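Local coordinates for protein glucose-resistance amylase regulator (Weissella paramesenteroides ATCC 33313, PDB 4RK6) that binds alpha-D-glucopyranose and, as in other LacI-family regulators, probably represses transcription by binding control regions of DNA, at residues E110-M114 / T144-F149; A130-K136 / F164-H170; A192-D198 / L219-D225. All coordinates share one frame; numbering follows the deposited sequence.

Contact 1: residues E110-M114 / T144-F149. With GLC (alpha-D-glucopyranose), chain C.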
loop_
_atom_site.group_PDB
_atom_site.type_symbol
_atom_site.label_atom_id
_atom_site.label_comp_id
_atom_site.label_asym_id
_atom_site.label_seq_id
_atom_site.Cartn_x
_atom_site.Cartn_y
_atom_site.Cartn_z
ATOM N N GLU A 110 1.857 9.330 21.276
ATOM C CA GLU A 110 1.467 10.409 20.367
ATOM C C GLU A 110 2.038 11.768 20.765
ATOM O O GLU A 110 2.537 12.497 19.913
ATOM C CB GLU A 110 -0.056 10.473 20.212
ATOM C CG GLU A 110 -0.640 9.385 19.329
ATOM C CD GLU A 110 -0.566 9.720 17.838
ATOM O OE1 GLU A 110 -0.199 10.861 17.465
ATOM O OE2 GLU A 110 -0.919 8.840 17.048
ATOM N N PHE A 111 1.998 12.124 22.048
ATOM C CA PHE A 111 2.535 13.415 22.416
ATOM C C PHE A 111 4.047 13.470 22.223
ATOM O O PHE A 111 4.577 14.485 21.785
ATOM C CB PHE A 111 2.164 13.835 23.840
ATOM C CG PHE A 111 2.670 15.200 24.179
ATOM C CD1 PHE A 111 2.017 16.336 23.700
ATOM C CD2 PHE A 111 3.849 15.353 24.895
ATOM C CE1 PHE A 111 2.517 17.594 23.952
ATOM C CE2 PHE A 111 4.346 16.615 25.157
ATOM C CZ PHE A 111 3.679 17.735 24.686
ATOM N N GLU A 112 4.744 12.396 22.575
ATOM C CA GLU A 112 6.193 12.356 22.387
ATOM C C GLU A 112 6.568 12.505 20.920
ATOM O O GLU A 112 7.532 13.227 20.596
ATOM C CB GLU A 112 6.761 11.055 22.932
ATOM C CG GLU A 112 8.272 11.017 23.059
ATOM C CD GLU A 112 8.766 9.703 23.646
ATOM O OE1 GLU A 112 9.661 9.081 23.040
ATOM O OE2 GLU A 112 8.255 9.280 24.708
HETATM N N MSE A 113 5.837 11.813 20.036
HETATM C CA MSE A 113 6.089 11.945 18.578
HETATM C C MSE A 113 5.958 13.371 18.176
HETATM O O MSE A 113 6.886 13.957 17.593
HETATM C CB MSE A 113 5.127 11.132 17.715
HETATM C CG MSE A 113 5.401 9.638 17.807
HETATM SE SE MSE A 113 4.509 8.729 16.308
HETATM C CE MSE A 113 2.669 8.788 17.037
HETATM N N MSE A 114 4.822 13.973 18.511
HETATM C CA MSE A 114 4.550 15.347 18.080
HETATM C C MSE A 114 5.506 16.328 18.684
HETATM O O MSE A 114 6.006 17.231 18.010
HETATM C CB MSE A 114 3.137 15.770 18.441
HETATM C CG MSE A 114 2.813 17.173 17.951
HETATM SE SE MSE A 114 2.728 17.234 15.977
HETATM C CE MSE A 114 1.206 16.036 15.785
ATOM N N THR A 144 -6.383 13.838 18.242
ATOM C CA THR A 144 -5.163 13.633 18.986
ATOM C C THR A 144 -4.016 14.509 18.512
ATOM O O THR A 144 -3.373 15.182 19.304
ATOM C CB THR A 144 -4.761 12.150 18.885
ATOM O OG1 THR A 144 -5.869 11.344 19.303
ATOM C CG2 THR A 144 -3.522 11.844 19.728
ATOM N N ARG A 145 -3.729 14.474 17.213
ATOM C CA ARG A 145 -2.573 15.219 16.699
ATOM C C ARG A 145 -2.756 16.722 16.715
ATOM O O ARG A 145 -1.839 17.447 17.055
ATOM C CB ARG A 145 -2.187 14.702 15.321
ATOM C CG ARG A 145 -1.660 13.287 15.489
ATOM C CD ARG A 145 -1.062 12.641 14.251
ATOM N NE ARG A 145 -0.552 11.339 14.671
ATOM C CZ ARG A 145 -0.207 10.343 13.863
ATOM N NH1 ARG A 145 -0.268 10.471 12.537
ATOM N NH2 ARG A 145 0.185 9.192 14.403
ATOM N N ARG A 146 -3.928 17.187 16.317
ATOM C CA ARG A 146 -4.281 18.598 16.437
ATOM C C ARG A 146 -4.034 19.104 17.863
ATOM O O ARG A 146 -3.370 20.133 18.076
ATOM C CB ARG A 146 -5.765 18.762 16.078
ATOM C CG ARG A 146 -6.302 20.177 16.154
ATOM C CD ARG A 146 -7.821 20.182 16.237
ATOM N NE ARG A 146 -8.347 21.546 16.317
ATOM C CZ ARG A 146 -8.930 22.215 15.317
ATOM N NH1 ARG A 146 -9.113 21.672 14.117
ATOM N NH2 ARG A 146 -9.370 23.448 15.537
ATOM N N THR A 147 -4.587 18.379 18.831
ATOM C CA THR A 147 -4.447 18.776 20.227
ATOM C C THR A 147 -2.997 18.740 20.709
ATOM O O THR A 147 -2.528 19.682 21.342
ATOM C CB THR A 147 -5.403 17.962 21.102
ATOM O OG1 THR A 147 -6.727 18.407 20.793
ATOM C CG2 THR A 147 -5.113 18.172 22.561
ATOM N N ASN A 148 -2.259 17.685 20.361
ATOM C CA ASN A 148 -0.852 17.610 20.768
ATOM C C ASN A 148 0.035 18.654 20.104
ATOM O O ASN A 148 0.962 19.171 20.723
ATOM C CB ASN A 148 -0.306 16.208 20.523
ATOM C CG ASN A 148 -0.833 15.198 21.503
ATOM O OD1 ASN A 148 -1.226 15.529 22.637
ATOM N ND2 ASN A 148 -0.859 13.959 21.087
ATOM N N PHE A 149 -0.263 18.973 18.843
ATOM C CA PHE A 149 0.459 20.025 18.122
ATOM C C PHE A 149 0.276 21.342 18.827
ATOM O O PHE A 149 1.233 22.042 19.102
ATOM C CB PHE A 149 -0.046 20.097 16.682
ATOM C CG PHE A 149 0.549 21.219 15.869
ATOM C CD1 PHE A 149 1.924 21.324 15.693
ATOM C CD2 PHE A 149 -0.267 22.161 15.267
ATOM C CE1 PHE A 149 2.477 22.354 14.938
ATOM C CE2 PHE A 149 0.274 23.174 14.485
ATOM C CZ PHE A 149 1.652 23.292 14.345
HETATM C C1 GLC C . -3.604 5.886 11.891
HETATM C C2 GLC C . -2.631 5.495 13.003
HETATM C C3 GLC C . -1.498 6.486 13.179
HETATM C C4 GLC C . -0.902 6.834 11.813
HETATM C C5 GLC C . -2.011 7.454 10.961
HETATM C C6 GLC C . -1.516 7.816 9.563
HETATM O O1 GLC C . -4.476 6.803 12.429
HETATM O O2 GLC C . -3.308 5.398 14.254
HETATM O O3 GLC C . -0.539 5.829 14.000
HETATM O O4 GLC C . 0.192 7.686 11.973
HETATM O O5 GLC C . -3.048 6.530 10.759
HETATM O O6 GLC C . -1.078 6.687 8.874
HETATM O O HOH W 1 0.365 13.334 18.389
#
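R145 reaches from the first turn of helix 144-155 across to E110 at the start of helix 110-123, and its whole length is in use. Its CB packs on the selenomethionine methyl, CE of M114, at 3.7 Å. CG then lies anti to the carbonyl carbon, and with the chain extended from CG to NE the head is carried out to the sugar. CG and CD pass beside E110 OE1. R145 NE gives E110 OE1 a nearly straight hydrogen bond of 2.9 Å, in the guanidinium plane and on the syn lone pair of OE1. NH2 completes a side-on, two-nitrogen salt bridge to E110 OE2, more bent and tilted out of plane, since the carboxylate and guanidinium planes stand 38° apart. Beyond it, R145 NH1 and NH2 both donate to glucose O4, each at 2.9 Å. Arginine suits this place because one flat group can hold a carboxylate along one edge (NE and NH2) and a hydroxyl oxygen at another (NH1 and NH2); glutamate behind it fixes the rotation of the head.

E110 bends at chi2 to meet it. A water accepts a hydrogen bond from N148 ND2 and donates one to E110 OE1, tying the amide to the acid. N148 OD1 sits at the edge of the F111 ring, 3.5 Å from CD1, with ring and amide planes 79° apart. M114, its unbranched chain bent at chi2 and chi3, packs against N148 and F149. M114 SE lies 4.0 Å from F149 CB and 5.3 Å from the centroid of the F149 ring, an oblique Met-aromatic contact.

The two short helical segments cross at -56°, their axes 9.3 Å apart. On the sheet, M114 packs on L131 of strand 129-132, and F149 on that strand and strand 163-166, while M113 and R145 touch Q242 near the sugar.

Contact 2: residues A130-K136 / F164-H170. With GLC (alpha-D-glucopyranose), chain C.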
loop_
_atom_site.group_PDB
_atom_site.type_symbol
_atom_site.label_atom_id
_atom_site.label_comp_id
_atom_site.label_asym_id
_atom_site.label_seq_id
_atom_site.Cartn_x
_atom_site.Cartn_y
_atom_site.Cartn_z
ATOM N N ALA A 130 2.593 24.667 10.327
ATOM C CA ALA A 130 1.290 24.093 10.049
ATOM C C ALA A 130 1.253 22.587 10.369
ATOM O O ALA A 130 2.247 21.886 10.176
ATOM C CB ALA A 130 0.905 24.324 8.611
ATOM N N LEU A 131 0.105 22.122 10.861
ATOM C CA LEU A 131 -0.224 20.707 10.906
ATOM C C LEU A 131 -1.170 20.440 9.749
ATOM O O LEU A 131 -2.232 21.063 9.638
ATOM C CB LEU A 131 -0.874 20.328 12.251
ATOM C CG LEU A 131 -1.206 18.841 12.428
ATOM C CD1 LEU A 131 0.060 18.028 12.617
ATOM C CD2 LEU A 131 -2.110 18.627 13.634
ATOM N N VAL A 132 -0.774 19.514 8.873
ATOM C CA VAL A 132 -1.531 19.208 7.652
ATOM C C VAL A 132 -1.857 17.728 7.611
ATOM O O VAL A 132 -0.987 16.898 7.797
ATOM C CB VAL A 132 -0.764 19.593 6.357
ATOM C CG1 VAL A 132 -1.603 19.294 5.128
ATOM C CG2 VAL A 132 -0.383 21.068 6.388
ATOM N N GLY A 133 -3.123 17.402 7.391
ATOM C CA GLY A 133 -3.573 16.034 7.356
ATOM C C GLY A 133 -4.897 15.892 8.070
ATOM O O GLY A 133 -5.839 16.646 7.806
ATOM N N ASP A 134 -4.979 14.917 8.960
ATOM C CA ASP A 134 -6.192 14.710 9.742
ATOM C C ASP A 134 -6.161 15.631 10.976
ATOM O O ASP A 134 -5.568 15.306 11.996
ATOM C CB ASP A 134 -6.357 13.227 10.085
ATOM C CG ASP A 134 -7.687 12.927 10.753
ATOM O OD1 ASP A 134 -8.421 13.872 11.063
ATOM O OD2 ASP A 134 -8.005 11.746 10.953
ATOM N N THR A 135 -6.789 16.802 10.841
ATOM C CA THR A 135 -6.730 17.853 11.869
ATOM C C THR A 135 -8.120 18.252 12.374
ATOM O O THR A 135 -8.238 19.180 13.166
ATOM C CB THR A 135 -6.049 19.136 11.363
ATOM O OG1 THR A 135 -6.888 19.803 10.412
ATOM C CG2 THR A 135 -4.702 18.858 10.721
ATOM N N LYS A 136 -9.151 17.563 11.908
ATOM C CA LYS A 136 -10.536 17.941 12.214
ATOM C C LYS A 136 -10.970 17.595 13.637
ATOM O O LYS A 136 -10.476 16.642 14.254
ATOM C CB LYS A 136 -11.500 17.272 11.235
ATOM C CG LYS A 136 -11.526 15.749 11.270
ATOM C CD LYS A 136 -12.384 15.181 10.144
ATOM C CE LYS A 136 -12.575 13.673 10.271
ATOM N NZ LYS A 136 -11.315 12.887 10.090
ATOM N N PHE A 164 -0.915 26.861 12.541
ATOM C CA PHE A 164 -1.795 26.718 11.371
ATOM C C PHE A 164 -2.251 25.279 11.212
ATOM O O PHE A 164 -1.516 24.372 11.524
ATOM C CB PHE A 164 -1.073 27.192 10.104
ATOM C CG PHE A 164 -0.613 28.613 10.174
ATOM C CD1 PHE A 164 0.563 28.940 10.849
ATOM C CD2 PHE A 164 -1.366 29.625 9.606
ATOM C CE1 PHE A 164 0.990 30.259 10.931
ATOM C CE2 PHE A 164 -0.946 30.941 9.686
ATOM C CZ PHE A 164 0.220 31.254 10.352
ATOM N N LEU A 165 -3.483 25.087 10.753
ATOM C CA LEU A 165 -4.082 23.771 10.616
ATOM C C LEU A 165 -4.716 23.616 9.247
ATOM O O LEU A 165 -5.306 24.559 8.737
ATOM C CB LEU A 165 -5.190 23.575 11.647
ATOM C CG LEU A 165 -4.805 23.710 13.108
ATOM C CD1 LEU A 165 -6.039 23.723 13.996
ATOM C CD2 LEU A 165 -3.864 22.591 13.520
ATOM N N TYR A 166 -4.632 22.427 8.664
ATOM C CA TYR A 166 -5.431 22.123 7.476
ATOM C C TYR A 166 -5.690 20.663 7.314
ATOM O O TYR A 166 -4.761 19.867 7.374
ATOM C CB TYR A 166 -4.750 22.605 6.192
ATOM C CG TYR A 166 -5.586 22.374 4.950
ATOM C CD1 TYR A 166 -5.555 21.151 4.281
ATOM C CD2 TYR A 166 -6.460 23.362 4.474
ATOM C CE1 TYR A 166 -6.327 20.925 3.165
ATOM C CE2 TYR A 166 -7.239 23.144 3.341
ATOM C CZ TYR A 166 -7.165 21.916 2.699
ATOM O OH TYR A 166 -7.898 21.638 1.586
ATOM N N GLY A 167 -6.954 20.322 7.060
ATOM C CA GLY A 167 -7.286 19.013 6.503
ATOM C C GLY A 167 -8.147 18.112 7.359
ATOM O O GLY A 167 -8.186 18.237 8.591
ATOM N N ASN A 168 -8.806 17.183 6.677
ATOM C CA ASN A 168 -9.724 16.201 7.278
ATOM C C ASN A 168 -9.285 14.750 7.179
ATOM O O ASN A 168 -9.992 13.875 7.666
ATOM C CB ASN A 168 -11.081 16.312 6.594
ATOM C CG ASN A 168 -11.702 17.664 6.806
ATOM O OD1 ASN A 168 -11.698 18.168 7.919
ATOM N ND2 ASN A 168 -12.205 18.277 5.737
ATOM N N ASP A 169 -8.153 14.475 6.530
ATOM C CA ASP A 169 -7.735 13.086 6.385
ATOM C C ASP A 169 -6.261 12.996 6.015
ATOM O O ASP A 169 -5.610 14.023 5.817
ATOM C CB ASP A 169 -8.633 12.351 5.376
ATOM C CG ASP A 169 -8.474 12.830 3.944
ATOM O OD1 ASP A 169 -7.367 13.213 3.514
ATOM O OD2 ASP A 169 -9.485 12.756 3.214
ATOM N N HIS A 170 -5.758 11.762 5.910
ATOM C CA HIS A 170 -4.317 11.521 5.745
ATOM C C HIS A 170 -3.929 11.317 4.276
ATOM O O HIS A 170 -2.905 10.682 3.995
ATOM C CB HIS A 170 -3.917 10.236 6.483
ATOM C CG HIS A 170 -4.111 10.282 7.956
ATOM N ND1 HIS A 170 -3.393 11.122 8.779
ATOM C CD2 HIS A 170 -4.900 9.535 8.768
ATOM C CE1 HIS A 170 -3.757 10.923 10.031
ATOM N NE2 HIS A 170 -4.674 9.967 10.050
HETATM C C1 GLC C . -3.604 5.886 11.891
HETATM C C2 GLC C . -2.631 5.495 13.003
HETATM C C3 GLC C . -1.498 6.486 13.179
HETATM C C4 GLC C . -0.902 6.834 11.813
HETATM C C5 GLC C . -2.011 7.454 10.961
HETATM C C6 GLC C . -1.516 7.816 9.563
HETATM O O1 GLC C . -4.476 6.803 12.429
HETATM O O2 GLC C . -3.308 5.398 14.254
HETATM O O3 GLC C . -0.539 5.829 14.000
HETATM O O4 GLC C . 0.192 7.686 11.973
HETATM O O5 GLC C . -3.048 6.530 10.759
HETATM O O6 GLC C . -1.078 6.687 8.874
#
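A130, L131 and V132 run parallel to F164, L165 and Y166, and backbone hydrogen bonds alternate: L131 N to F164 O and Y166 N to L131 O, both 2.9 Å, then G133 N to Y166 O. Beyond the strands, side-chain and backbone polar bonds join the loops. G167 O is gripped twice by T135, from its N above the carbonyl plane and from OG1 at 2.7 Å, in the plane and on a lone pair. Threonine suits the spot because chi1 71° puts its hydroxyl close to the amide that shares the acceptor. K136 curls back at its last torsion, letting NZ reach N168 O at 2.9 Å and make a longer salt bridge with D134 OD1. At G133 and G167 (phi 139° and 117°) a side chain would press on the preceding carbonyl O, and a residue without one suits both.

Apolar contacts are modest: A130 CB meets F164 CB, and L131 CB meets L165 CD2 on the other face.

A CH-pi contact joins the loops. D134 CB lies over one face of the H170 ring, 3.7 Å from its centroid, while glucose C6 covers the opposite face; a flat imidazole can serve both. H170 ND1 is hydrogen-bonded to T196 OG1.

Strand 129-132, helix 144-155 and strand 163-166 form a beta-alpha-beta unit; the loop after its second strand brings H170 to the sugar at the C-terminal strand ends, as in periplasmic-binding-protein-like folds.

Contact 3: residues A192-D198 / L219-D225. With GLC (alpha-D-glucopyranose), chain C.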
loop_
_atom_site.group_PDB
_atom_site.type_symbol
_atom_site.label_atom_id
_atom_site.label_comp_id
_atom_site.label_asym_id
_atom_site.label_seq_id
_atom_site.Cartn_x
_atom_site.Cartn_y
_atom_site.Cartn_z
ATOM N N ALA A 192 7.137 25.732 7.738
ATOM C CA ALA A 192 7.224 24.280 7.911
ATOM C C ALA A 192 5.848 23.702 8.097
ATOM O O ALA A 192 4.937 24.343 8.637
ATOM C CB ALA A 192 8.093 23.925 9.098
ATOM N N ALA A 193 5.687 22.476 7.619
ATOM C CA ALA A 193 4.457 21.739 7.767
ATOM C C ALA A 193 4.760 20.362 8.352
ATOM O O ALA A 193 5.698 19.694 7.939
ATOM C CB ALA A 193 3.760 21.597 6.427
ATOM N N ILE A 194 3.982 19.979 9.351
ATOM C CA ILE A 194 4.036 18.649 9.928
ATOM C C ILE A 194 2.902 17.880 9.283
ATOM O O ILE A 194 1.727 18.225 9.428
ATOM C CB ILE A 194 3.859 18.677 11.453
ATOM C CG1 ILE A 194 4.991 19.489 12.087
ATOM C CG2 ILE A 194 3.845 17.263 11.990
ATOM C CD1 ILE A 194 4.864 19.745 13.568
ATOM N N ALA A 195 3.245 16.837 8.542
ATOM C CA ALA A 195 2.261 16.049 7.817
ATOM C C ALA A 195 1.830 14.848 8.640
ATOM O O ALA A 195 2.689 14.089 9.094
ATOM C CB ALA A 195 2.884 15.596 6.498
ATOM N N THR A 196 0.522 14.619 8.804
ATOM C CA THR A 196 0.060 13.567 9.721
ATOM C C THR A 196 0.235 12.151 9.165
ATOM O O THR A 196 0.050 11.172 9.890
ATOM C CB THR A 196 -1.424 13.724 10.136
ATOM O OG1 THR A 196 -2.277 13.586 8.988
ATOM C CG2 THR A 196 -1.640 15.027 10.802
ATOM N N ALA A 197 0.568 12.048 7.880
ATOM C CA ALA A 197 0.935 10.766 7.275
ATOM C C ALA A 197 1.882 11.015 6.136
ATOM O O ALA A 197 1.951 12.126 5.604
ATOM C CB ALA A 197 -0.289 10.012 6.801
ATOM N N ASP A 198 2.670 10.001 5.779
ATOM C CA ASP A 198 3.667 10.169 4.718
ATOM C C ASP A 198 3.096 10.718 3.386
ATOM O O ASP A 198 3.715 11.587 2.754
ATOM C CB ASP A 198 4.394 8.857 4.423
ATOM C CG ASP A 198 5.084 8.276 5.655
ATOM O OD1 ASP A 198 5.557 9.033 6.540
ATOM O OD2 ASP A 198 5.143 7.034 5.699
ATOM N N LEU A 219 9.461 25.456 1.702
ATOM C CA LEU A 219 8.626 24.812 2.727
ATOM C C LEU A 219 9.358 23.600 3.260
ATOM O O LEU A 219 9.699 22.713 2.483
ATOM C CB LEU A 219 7.279 24.340 2.167
ATOM C CG LEU A 219 6.372 23.626 3.180
ATOM C CD1 LEU A 219 5.906 24.574 4.269
ATOM C CD2 LEU A 219 5.175 22.943 2.498
ATOM N N SER A 220 9.597 23.573 4.570
ATOM C CA SER A 220 10.129 22.397 5.242
ATOM C C SER A 220 8.996 21.430 5.611
ATOM O O SER A 220 7.888 21.864 5.931
ATOM C CB SER A 220 10.905 22.831 6.495
ATOM O OG SER A 220 12.143 23.454 6.143
ATOM N N ILE A 221 9.276 20.120 5.588
ATOM C CA ILE A 221 8.254 19.131 5.878
ATOM C C ILE A 221 8.834 18.049 6.770
ATOM O O ILE A 221 9.957 17.580 6.529
ATOM C CB ILE A 221 7.686 18.461 4.592
ATOM C CG1 ILE A 221 7.084 19.475 3.629
ATOM C CG2 ILE A 221 6.624 17.413 4.926
ATOM C CD1 ILE A 221 6.809 18.860 2.266
ATOM N N VAL A 222 8.058 17.658 7.779
ATOM C CA VAL A 222 8.311 16.434 8.541
ATOM C C VAL A 222 7.030 15.611 8.524
ATOM O O VAL A 222 5.941 16.139 8.767
ATOM C CB VAL A 222 8.752 16.690 9.998
ATOM C CG1 VAL A 222 8.953 15.362 10.723
ATOM C CG2 VAL A 222 10.018 17.521 10.058
ATOM N N THR A 223 7.139 14.320 8.224
ATOM C CA THR A 223 5.962 13.437 8.241
ATOM C C THR A 223 5.957 12.490 9.434
ATOM O O THR A 223 6.983 12.278 10.071
ATOM C CB THR A 223 5.815 12.556 6.981
ATOM O OG1 THR A 223 6.719 11.447 7.049
ATOM C CG2 THR A 223 6.048 13.327 5.728
ATOM N N ILE A 224 4.788 11.940 9.709
ATOM C CA ILE A 224 4.626 10.889 10.703
ATOM C C ILE A 224 4.304 9.583 10.009
ATOM O O ILE A 224 3.368 9.519 9.225
ATOM C CB ILE A 224 3.511 11.222 11.699
ATOM C CG1 ILE A 224 3.945 12.416 12.532
ATOM C CG2 ILE A 224 3.225 9.991 12.571
ATOM C CD1 ILE A 224 2.830 13.057 13.330
ATOM N N ASP A 225 5.129 8.563 10.304
ATOM C CA ASP A 225 4.945 7.142 10.001
ATOM C C ASP A 225 6.280 6.542 9.529
ATOM O O ASP A 225 6.707 5.506 10.016
ATOM C CB ASP A 225 3.865 6.807 8.964
ATOM C CG ASP A 225 2.459 6.893 9.523
ATOM O OD1 ASP A 225 2.311 7.075 10.756
ATOM O OD2 ASP A 225 1.505 6.833 8.712
HETATM C C1 GLC C . -3.604 5.886 11.891
HETATM C C2 GLC C . -2.631 5.495 13.003
HETATM C C3 GLC C . -1.498 6.486 13.179
HETATM C C4 GLC C . -0.902 6.834 11.813
HETATM C C5 GLC C . -2.011 7.454 10.961
HETATM C C6 GLC C . -1.516 7.816 9.563
HETATM O O1 GLC C . -4.476 6.803 12.429
HETATM O O2 GLC C . -3.308 5.398 14.254
HETATM O O3 GLC C . -0.539 5.829 14.000
HETATM O O4 GLC C . 0.192 7.686 11.973
HETATM O O5 GLC C . -3.048 6.530 10.759
HETATM O O6 GLC C . -1.078 6.687 8.874
HETATM O O HOH W 2 2.190 7.042 6.143
#
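T223 places OG1 between its backbone N and carbonyl carbon (chi1 78°), and D198 sets CG anti to its carbonyl carbon (chi1 -58°); together these turns bring the hydroxyl to the anti side of the carboxylate. T223 OG1 donates to D198 OD1 at 2.7 Å. The setting is a beta-alpha-beta crossover of a periplasmic-binding-protein-like fold, in which helix 198-210 links the neighbouring parallel strands 192-195 and 220-223.

Between the strands, A193 N bonds to S220 O at 2.8 Å, V222 N to A193 O, A195 N to V222 O, and I224 N to A195 O. Small alanines suit this buried strand: A193 and A195 lie against L204 and V200 of the crossing helix, while I194 and V222 face helix 110-123.

At the strand ends the chain turns to the sugar. A197 is the N-cap of helix 198-210, its CB 3.7 Å from glucose C6, and I224 CG2 lies near O4. D198 also accepts from the backbone N of G226 and L227, bracing the loop that carries D225. Two oxygens fit D225 to two hydroxyls: OD1 accepts from glucose O4 at 2.5 Å, and OD2 from O6 at 2.6 Å, while a water bound to D198 N donates to OD2.

How the contacts relate
Contact 3 is wholly buried, whereas contacts 1 and 2 are partly open. Contacts 2 and 3 are parallel strand pairs within one sheet, joined through neighbouring strands 129-132 and 192-195, where A130 O meets I194 N; contact 1 is a helix pair packed on that sheet through F149 and M114. Their chemistry changes accordingly: salt bridge, water and selenomethionine between the helices, polar loop bonds where the edge strand 163-166 meets its neighbour, mostly apolar side chains with one buried threonine-aspartate bond in contact 3. All three meet at glucose by different means. Contact 1 offers a cationic donor, contact 2 a ring face, and contact 3 a carboxylate acceptor, so that O4 lies between R145 and D225.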